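Local coordinates for protein glucanase (Clostridium thermocellum, PDB 5GXX) that probably hydrolyses internal glucosidic bonds of cellulose as a family 9 endoglucanase of the Clostridium thermocellum cellulosome, and carries calcium ions, at residues 4-12 with 333-342; 343-351 with 387-398. The protein carries 1 engineered substitution. One frame throughout, in Å; residues are numbered along the deposited sequence.

Contact 1: 4-12 with 333-342; sequences SYNYAEALQ and KSQIDYALGS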
loop_
_atom_site.group_PDB
_atom_site.type_symbol
_atom_site.label_atom_id
_atom_site.label_comp_id
_atom_site.label_asym_id
_atom_site.label_seq_id
_atom_site.Cartn_x
_atom_site.Cartn_y
_atom_site.Cartn_z
ATOM N N SER A 4 54.675 7.357 22.385
ATOM C CA SER A 4 53.856 6.119 22.559
ATOM C C SER A 4 53.005 5.841 21.324
ATOM O O SER A 4 52.700 4.689 20.997
ATOM C CB SER A 4 52.954 6.230 23.790
ATOM O OG SER A 4 53.725 6.395 24.974
ATOM N N TYR A 5 52.628 6.922 20.657
ATOM C CA TYR A 5 51.818 6.877 19.448
ATOM C C TYR A 5 52.374 7.964 18.557
ATOM O O TYR A 5 53.083 8.856 19.026
ATOM C CB TYR A 5 50.324 7.121 19.754
ATOM C CG TYR A 5 49.753 6.002 20.597
ATOM C CD1 TYR A 5 49.363 4.802 20.008
ATOM C CD2 TYR A 5 49.677 6.117 21.984
ATOM C CE1 TYR A 5 48.890 3.760 20.767
ATOM C CE2 TYR A 5 49.199 5.054 22.764
ATOM C CZ TYR A 5 48.826 3.881 22.139
ATOM O OH TYR A 5 48.365 2.820 22.875
ATOM N N ASN A 6 52.022 7.895 17.276
ATOM C CA ASN A 6 52.307 8.996 16.371
ATOM C C ASN A 6 51.244 10.070 16.574
ATOM O O ASN A 6 50.214 10.057 15.906
ATOM C CB ASN A 6 52.345 8.525 14.917
ATOM C CG ASN A 6 52.803 9.621 13.968
ATOM O OD1 ASN A 6 52.849 10.803 14.318
ATOM N ND2 ASN A 6 53.139 9.220 12.748
ATOM N N TYR A 7 51.491 10.945 17.543
ATOM C CA TYR A 7 50.566 12.020 17.895
ATOM C C TYR A 7 50.368 13.009 16.755
ATOM O O TYR A 7 49.280 13.563 16.627
ATOM C CB TYR A 7 50.995 12.771 19.161
ATOM C CG TYR A 7 51.127 11.871 20.375
ATOM C CD1 TYR A 7 49.998 11.317 20.986
ATOM C CD2 TYR A 7 52.382 11.601 20.923
ATOM C CE1 TYR A 7 50.132 10.503 22.104
ATOM C CE2 TYR A 7 52.523 10.780 22.041
ATOM C CZ TYR A 7 51.402 10.224 22.609
ATOM O OH TYR A 7 51.557 9.428 23.723
ATOM N N ALA A 8 51.386 13.200 15.913
ATOM C CA ALA A 8 51.237 14.063 14.740
ATOM C C ALA A 8 50.202 13.520 13.760
ATOM O O ALA A 8 49.409 14.280 13.214
ATOM C CB ALA A 8 52.575 14.273 14.020
ATOM N N GLU A 9 50.226 12.209 13.530
ATOM C CA GLU A 9 49.231 11.583 12.648
ATOM C C GLU A 9 47.846 11.635 13.288
ATOM O O GLU A 9 46.860 11.926 12.615
ATOM C CB GLU A 9 49.592 10.136 12.300
ATOM C CG GLU A 9 48.602 9.480 11.335
ATOM C CD GLU A 9 48.859 7.996 11.185
ATOM O OE1 GLU A 9 50.049 7.608 11.168
ATOM O OE2 GLU A 9 47.890 7.217 11.076
ATOM N N ALA A 10 47.764 11.359 14.587
ATOM C CA ALA A 10 46.489 11.514 15.296
ATOM C C ALA A 10 45.929 12.932 15.152
ATOM O O ALA A 10 44.738 13.139 14.882
ATOM C CB ALA A 10 46.675 11.168 16.752
ATOM N N LEU A 11 46.789 13.923 15.341
ATOM C CA LEU A 11 46.387 15.316 15.176
ATOM C C LEU A 11 45.902 15.646 13.777
ATOM O O LEU A 11 44.849 16.301 13.624
ATOM C CB LEU A 11 47.559 16.230 15.541
ATOM C CG LEU A 11 47.310 17.727 15.352
ATOM C CD1 LEU A 11 46.185 18.184 16.279
ATOM C CD2 LEU A 11 48.608 18.507 15.618
ATOM N N GLN A 12 46.673 15.208 12.785
ATOM C CA GLN A 12 46.350 15.363 11.373
ATOM C C GLN A 12 44.951 14.831 11.074
ATOM O O GLN A 12 44.142 15.502 10.426
ATOM C CB GLN A 12 47.418 14.638 10.539
ATOM C CG GLN A 12 47.147 14.525 9.042
ATOM C CD GLN A 12 48.159 13.612 8.366
ATOM O OE1 GLN A 12 48.552 12.582 8.932
ATOM N NE2 GLN A 12 48.585 13.981 7.155
ATOM N N LYS A 333 48.355 12.502 29.820
ATOM C CA LYS A 333 48.885 11.612 28.785
ATOM C C LYS A 333 48.208 10.248 28.888
ATOM O O LYS A 333 47.951 9.617 27.859
ATOM C CB LYS A 333 50.421 11.500 28.856
ATOM C CG LYS A 333 51.020 10.628 27.748
ATOM C CD LYS A 333 52.547 10.687 27.756
ATOM C CE LYS A 333 53.109 10.103 26.466
ATOM N NZ LYS A 333 53.024 8.606 26.479
ATOM N N SER A 334 47.885 9.823 30.108
ATOM C CA SER A 334 47.244 8.526 30.272
ATOM C C SER A 334 45.874 8.486 29.602
ATOM O O SER A 334 45.454 7.456 29.079
ATOM C CB SER A 334 47.139 8.122 31.748
ATOM O OG SER A 334 46.091 8.799 32.406
ATOM N N GLN A 335 45.174 9.621 29.631
ATOM C CA GLN A 335 43.843 9.634 29.017
ATOM C C GLN A 335 43.901 9.680 27.495
ATOM O O GLN A 335 43.140 8.992 26.815
ATOM C CB GLN A 335 42.998 10.804 29.532
ATOM C CG GLN A 335 42.827 10.772 31.050
ATOM C CD GLN A 335 42.253 9.464 31.551
ATOM O OE1 GLN A 335 41.078 9.165 31.330
ATOM N NE2 GLN A 335 43.071 8.691 32.247
ATOM N N ILE A 336 44.813 10.480 26.956
ATOM C CA ILE A 336 44.988 10.479 25.514
ATOM C C ILE A 336 45.440 9.099 25.024
ATOM O O ILE A 336 44.915 8.577 24.043
ATOM C CB ILE A 336 45.978 11.590 25.061
ATOM C CG1 ILE A 336 45.497 12.990 25.492
ATOM C CG2 ILE A 336 46.240 11.473 23.547
ATOM C CD1 ILE A 336 44.064 13.332 25.082
ATOM N N ASP A 337 46.402 8.510 25.742
ATOM C CA ASP A 337 46.925 7.211 25.293
ATOM C C ASP A 337 45.854 6.132 25.354
ATOM O O ASP A 337 45.798 5.267 24.482
ATOM C CB ASP A 337 48.185 6.773 26.060
ATOM C CG ASP A 337 49.406 7.632 25.729
ATOM O OD1 ASP A 337 49.351 8.438 24.775
ATOM O OD2 ASP A 337 50.413 7.501 26.471
ATOM N N TYR A 338 44.968 6.205 26.351
ATOM C CA TYR A 338 43.843 5.274 26.395
ATOM C C TYR A 338 43.016 5.379 25.120
ATOM O O TYR A 338 42.710 4.381 24.479
ATOM C CB TYR A 338 42.960 5.510 27.629
ATOM C CG TYR A 338 41.866 4.479 27.805
ATOM C CD1 TYR A 338 40.796 4.420 26.923
ATOM C CD2 TYR A 338 41.922 3.528 28.818
ATOM C CE1 TYR A 338 39.787 3.474 27.058
ATOM C CE2 TYR A 338 40.916 2.583 28.966
ATOM C CZ TYR A 338 39.832 2.584 28.103
ATOM O OH TYR A 338 38.831 1.637 28.170
ATOM N N ALA A 339 42.690 6.605 24.720
ATOM C CA ALA A 339 41.914 6.822 23.490
ATOM C C ALA A 339 42.588 6.293 22.221
ATOM O O ALA A 339 41.914 5.896 21.264
ATOM C CB ALA A 339 41.616 8.310 23.350
ATOM N N LEU A 340 43.923 6.290 22.215
ATOM C CA LEU A 340 44.696 5.892 21.025
ATOM C C LEU A 340 45.049 4.414 20.996
ATOM O O LEU A 340 45.468 3.907 19.948
ATOM C CB LEU A 340 45.970 6.740 20.915
ATOM C CG LEU A 340 45.809 8.261 20.790
ATOM C CD1 LEU A 340 47.132 8.990 20.604
ATOM C CD2 LEU A 340 44.870 8.674 19.644
ATOM N N GLY A 341 44.883 3.727 22.125
ATOM C CA GLY A 341 45.058 2.279 22.154
ATOM C C GLY A 341 45.637 1.674 23.419
ATOM O O GLY A 341 45.814 0.458 23.468
ATOM N N SER A 342 45.924 2.494 24.426
ATOM C CA SER A 342 46.433 1.987 25.708
ATOM C C SER A 342 45.289 1.589 26.630
ATOM O O SER A 342 44.973 2.289 27.600
ATOM C CB SER A 342 47.341 3.005 26.391
ATOM O OG SER A 342 48.471 3.249 25.565
HETATM O O HOH W 1 55.420 9.025 24.320
HETATM O O HOH W 2 48.486 0.246 22.251
#
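Y5 lies against the last turn of helix 322-340, and its side chain can be followed over L340 to the helix end. Its CB meets L340 CD1 at 3.8 Å. With CG turned anti to the carbonyl carbon (chi1 -65°), the ring runs opposite to the leucine and takes L340 CB over the centre of one face, 3.8 Å from the ring centroid, a CH-pi contact. CD2 comes within 3.6 Å of D337 OD1, which approaches at the ring edge, while CE1 borders the carbonyl oxygen of L340. At the tip, OH shares a hydrogen bond of 2.7 Å with S342 OG, and a water bonded to the same hydroxyl also reaches G341 O, weakly. G341 has positive phi and closes the helix in a Schellman motif, in which D337 O accepts from both G341 N and S342 N.

A polar cluster built on K333 and D337 lies beside Y5. Y7 fits as a knob among K333, I336, D337 and L340, its OH donating to D337 OD1 at 2.6 Å; ring and carboxylate are only 16° from coplanar. K333 NZ forms a salt bridge to the syn lone pair of D337 OD2 (2.8 Å) and donates to S4 OG (2.8 Å). The lysine thereby links the carboxylate to S4 as well, with a weak bond to Y7 OH. The axes of 7-12 and 333-340 come no nearer than 12.3 Å, at 71°, and side chains fill the interval. This joins the start of the catalytic domain to a late helix of its (alpha/alpha)6 barrel, the family 9 fold.

Contact 2: 343-351 with 387-398; sequences NPDNRSYVV and ALVGGPGRDDSY
Y349 O and A387 O accept the two backbone bonds that flank a single antiparallel beta bridge, in which V350 and L388 form a non-hydrogen-bonded pair between two loops of the family 9 catalytic domain. V389 N reaches Y349 O at 3.1 Å, and V351 N reaches A387 O at 2.9 Å. A387 contributes through both backbone and side chain: its carbonyl oxygen also receives V350 CA in a CA-H...O contact, while its CB touches V351 CG2.

Beyond the bridge the Y349 ring runs between two covers. P392 CD lies over one face, 4.2 Å from the ring centroid, and R347 CD, from the tyrosine's own segment, covers the opposite face. The ring edge then points into the face of Y398, a T-shaped pair with centroids 5.0 Å apart and planes at 86°. With Y398 CG anti to the backbone N (chi1 171°), that ring presents its face to Y349 CE1, which sits over its centre; the Y349 hydroxyl oxygen comes within 3.5 Å of Y398 CB. The far end of Y398 is held outside the contact, where its OH hydrogen-bonds N408. Near the exposed D345, one water donates to both D345 OD2 and D396 O. R347 also meets Y398: its guanidinium turns a face to CE2, its plane 77° from the ring, with NH1 at the ring edge, 3.4 Å from CD2.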
loop_
_atom_site.group_PDB
_atom_site.type_symbol
_atom_site.label_atom_id
_atom_site.label_comp_id
_atom_site.label_asym_id
_atom_site.label_seq_id
_atom_site.Cartn_x
_atom_site.Cartn_y
_atom_site.Cartn_z
ATOM N N ASN A 343 44.686 0.451 26.306
ATOM C CA ASN A 343 43.467 0.023 26.976
ATOM C C ASN A 343 43.389 -1.498 26.896
ATOM O O ASN A 343 44.277 -2.114 26.302
ATOM C CB ASN A 343 42.273 0.755 26.334
ATOM C CG ASN A 343 42.154 0.497 24.849
ATOM O OD1 ASN A 343 42.084 -0.658 24.417
ATOM N ND2 ASN A 343 42.111 1.560 24.057
ATOM N N PRO A 344 42.385 -2.118 27.535
ATOM C CA PRO A 344 42.453 -3.580 27.640
ATOM C C PRO A 344 42.322 -4.284 26.304
ATOM O O PRO A 344 42.715 -5.447 26.232
ATOM C CB PRO A 344 41.237 -3.909 28.503
ATOM C CG PRO A 344 41.212 -2.742 29.449
ATOM C CD PRO A 344 41.448 -1.562 28.526
ATOM N N ASP A 345 41.788 -3.612 25.289
ATOM C CA ASP A 345 41.658 -4.188 23.951
ATOM C C ASP A 345 42.784 -3.803 22.994
ATOM O O ASP A 345 42.819 -4.252 21.831
ATOM C CB ASP A 345 40.283 -3.874 23.356
ATOM C CG ASP A 345 39.174 -4.687 23.993
ATOM O OD1 ASP A 345 39.410 -5.888 24.283
ATOM O OD2 ASP A 345 38.066 -4.141 24.184
ATOM N N ASN A 346 43.710 -2.992 23.500
ATOM C CA ASN A 346 44.824 -2.481 22.714
ATOM C C ASN A 346 44.378 -1.802 21.419
ATOM O O ASN A 346 45.039 -1.898 20.384
ATOM C CB ASN A 346 45.815 -3.600 22.397
ATOM C CG ASN A 346 47.223 -3.210 22.753
ATOM O OD1 ASN A 346 47.882 -2.483 22.010
ATOM N ND2 ASN A 346 47.674 -3.646 23.927
ATOM N N ARG A 347 43.259 -1.091 21.480
ATOM C CA ARG A 347 42.627 -0.619 20.252
ATOM C C ARG A 347 42.359 0.868 20.263
ATOM O O ARG A 347 42.016 1.435 21.294
ATOM C CB ARG A 347 41.348 -1.388 19.918
ATOM C CG ARG A 347 40.189 -1.265 20.880
ATOM C CD ARG A 347 39.205 -0.145 20.494
ATOM N NE ARG A 347 38.697 -0.334 19.131
ATOM C CZ ARG A 347 37.808 -1.263 18.774
ATOM N NH1 ARG A 347 37.261 -2.086 19.665
ATOM N NH2 ARG A 347 37.454 -1.357 17.501
ATOM N N SER A 348 42.549 1.493 19.113
ATOM C CA SER A 348 42.204 2.889 18.949
ATOM C C SER A 348 40.697 3.094 18.994
ATOM O O SER A 348 39.936 2.267 18.490
ATOM C CB SER A 348 42.753 3.360 17.605
ATOM O OG SER A 348 42.251 4.652 17.324
ATOM N N TYR A 349 40.310 4.199 19.637
ATOM C CA TYR A 349 38.944 4.741 19.626
ATOM C C TYR A 349 38.788 5.934 18.688
ATOM O O TYR A 349 37.790 6.658 18.757
ATOM C CB TYR A 349 38.537 5.104 21.062
ATOM C CG TYR A 349 38.206 3.858 21.869
ATOM C CD1 TYR A 349 37.009 3.190 21.656
ATOM C CD2 TYR A 349 39.081 3.341 22.829
ATOM C CE1 TYR A 349 36.681 2.040 22.366
ATOM C CE2 TYR A 349 38.759 2.167 23.558
ATOM C CZ TYR A 349 37.544 1.529 23.315
ATOM O OH TYR A 349 37.172 0.385 23.998
ATOM N N VAL A 350 39.750 6.081 17.779
ATOM C CA VAL A 350 39.762 7.164 16.798
ATOM C C VAL A 350 39.603 6.513 15.423
ATOM O O VAL A 350 40.456 5.723 14.991
ATOM C CB VAL A 350 41.059 8.006 16.861
ATOM C CG1 VAL A 350 41.088 9.066 15.752
ATOM C CG2 VAL A 350 41.260 8.625 18.253
ATOM N N VAL A 351 38.492 6.818 14.756
ATOM C CA VAL A 351 38.221 6.251 13.427
ATOM C C VAL A 351 39.389 6.502 12.477
ATOM O O VAL A 351 39.926 7.620 12.410
ATOM C CB VAL A 351 36.923 6.861 12.842
ATOM C CG1 VAL A 351 36.610 6.310 11.438
ATOM C CG2 VAL A 351 35.761 6.613 13.763
ATOM N N ALA A 387 37.753 10.882 13.884
ATOM C CA ALA A 387 36.646 11.007 14.825
ATOM C C ALA A 387 36.893 10.214 16.098
ATOM O O ALA A 387 37.048 8.994 16.034
ATOM C CB ALA A 387 35.341 10.549 14.166
ATOM N N LEU A 388 36.902 10.922 17.230
ATOM C CA LEU A 388 36.935 10.273 18.552
ATOM C C LEU A 388 35.529 9.783 18.878
ATOM O O LEU A 388 34.617 10.604 18.983
ATOM C CB LEU A 388 37.433 11.232 19.630
ATOM C CG LEU A 388 37.545 10.670 21.057
ATOM C CD1 LEU A 388 38.659 9.620 21.158
ATOM C CD2 LEU A 388 37.863 11.818 21.982
ATOM N N VAL A 389 35.348 8.474 19.035
ATOM C CA VAL A 389 34.015 7.969 19.403
ATOM C C VAL A 389 33.666 8.206 20.886
ATOM O O VAL A 389 34.519 8.538 21.703
ATOM C CB VAL A 389 33.779 6.502 18.946
ATOM C CG1 VAL A 389 33.995 6.341 17.447
ATOM C CG2 VAL A 389 34.678 5.530 19.702
ATOM N N GLY A 390 32.401 7.990 21.226
ATOM C CA GLY A 390 31.972 8.077 22.617
ATOM C C GLY A 390 32.844 7.238 23.541
ATOM O O GLY A 390 33.344 7.724 24.556
ATOM N N GLY A 391 33.025 5.968 23.190
ATOM C CA GLY A 391 33.991 5.159 23.900
ATOM C C GLY A 391 33.341 4.042 24.683
ATOM O O GLY A 391 32.136 3.824 24.582
ATOM N N PRO A 392 34.120 3.396 25.543
ATOM C CA PRO A 392 33.640 2.202 26.225
ATOM C C PRO A 392 32.776 2.540 27.433
ATOM O O PRO A 392 32.695 3.697 27.845
ATOM C CB PRO A 392 34.946 1.526 26.658
ATOM C CG PRO A 392 35.847 2.718 26.933
ATOM C CD PRO A 392 35.516 3.732 25.871
ATOM N N GLY A 393 32.101 1.522 27.951
ATOM C CA GLY A 393 31.374 1.635 29.205
ATOM C C GLY A 393 32.316 1.667 30.389
ATOM O O GLY A 393 33.560 1.615 30.277
ATOM N N ARG A 394 31.698 1.682 31.564
ATOM C CA ARG A 394 32.402 1.849 32.825
ATOM C C ARG A 394 33.336 0.694 33.160
ATOM O O ARG A 394 34.222 0.853 33.998
ATOM C CB ARG A 394 31.368 2.029 33.950
ATOM C CG ARG A 394 30.761 3.425 33.981
ATOM C CD ARG A 394 29.592 3.537 34.971
ATOM N NE ARG A 394 29.963 3.341 36.376
ATOM C CZ ARG A 394 30.201 4.308 37.261
ATOM N NH1 ARG A 394 30.144 5.592 36.911
ATOM N NH2 ARG A 394 30.523 3.974 38.511
ATOM N N ASP A 395 33.054 -0.460 32.565
ATOM C CA ASP A 395 33.866 -1.663 32.733
ATOM C C ASP A 395 34.814 -1.897 31.548
ATOM O O ASP A 395 35.318 -3.016 31.358
ATOM C CB ASP A 395 32.945 -2.878 32.892
ATOM C CG ASP A 395 32.021 -3.083 31.707
ATOM O OD1 ASP A 395 32.022 -2.267 30.762
ATOM O OD2 ASP A 395 31.239 -4.069 31.723
ATOM N N ASP A 396 35.054 -0.851 30.757
ATOM C CA ASP A 396 35.897 -0.908 29.544
ATOM C C ASP A 396 35.250 -1.667 28.381
ATOM O O ASP A 396 35.912 -1.881 27.367
ATOM C CB ASP A 396 37.305 -1.490 29.819
ATOM C CG ASP A 396 38.114 -0.654 30.809
ATOM O OD1 ASP A 396 38.559 0.456 30.465
ATOM O OD2 ASP A 396 38.312 -1.073 31.964
ATOM N N SER A 397 33.980 -2.048 28.495
ATOM C CA SER A 397 33.367 -2.831 27.427
ATOM C C SER A 397 32.971 -1.954 26.247
ATOM O O SER A 397 32.594 -0.791 26.373
ATOM C CB SER A 397 32.178 -3.655 27.935
ATOM O OG SER A 397 31.092 -2.808 28.240
ATOM N N TYR A 398 33.008 -2.557 25.068
ATOM C CA TYR A 398 32.740 -1.847 23.829
ATOM C C TYR A 398 32.570 -2.841 22.688
ATOM O O TYR A 398 33.279 -3.856 22.624
ATOM C CB TYR A 398 33.887 -0.853 23.551
ATOM C CG TYR A 398 33.844 -0.208 22.185
ATOM C CD1 TYR A 398 33.110 0.947 21.968
ATOM C CD2 TYR A 398 34.475 -0.808 21.097
ATOM C CE1 TYR A 398 33.051 1.537 20.696
ATOM C CE2 TYR A 398 34.403 -0.256 19.834
ATOM C CZ TYR A 398 33.693 0.916 19.638
ATOM O OH TYR A 398 33.644 1.475 18.379
HETATM O O HOH W 3 38.259 -2.758 26.491
HETATM O O HOH W 4 36.173 -4.880 21.513
#

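How the contacts relate
Contacts 1 and 2 follow one another along the chain, with centres about 12 Å apart. Both are largely buried, contact 2 more so: 11 of its 13 touching residues against 6 of 10. Contact 1 joins the N-terminal loop and helix 7-20 to the end of helix 322-340, through tyrosine hydroxyls and a lysine salt-bridged within its own helix; contact 2 joins loops through backbone bonds and an aromatic pair. Both have water at the margins, in contact 2 near the exposed D345. Helix 322-340 serves both. Y338, turned away from 4-12, probably hydrogen-bonds D396 OD1 through its OH (2.6 Å), and A339 O probably accepts from Y349 N (2.8 Å).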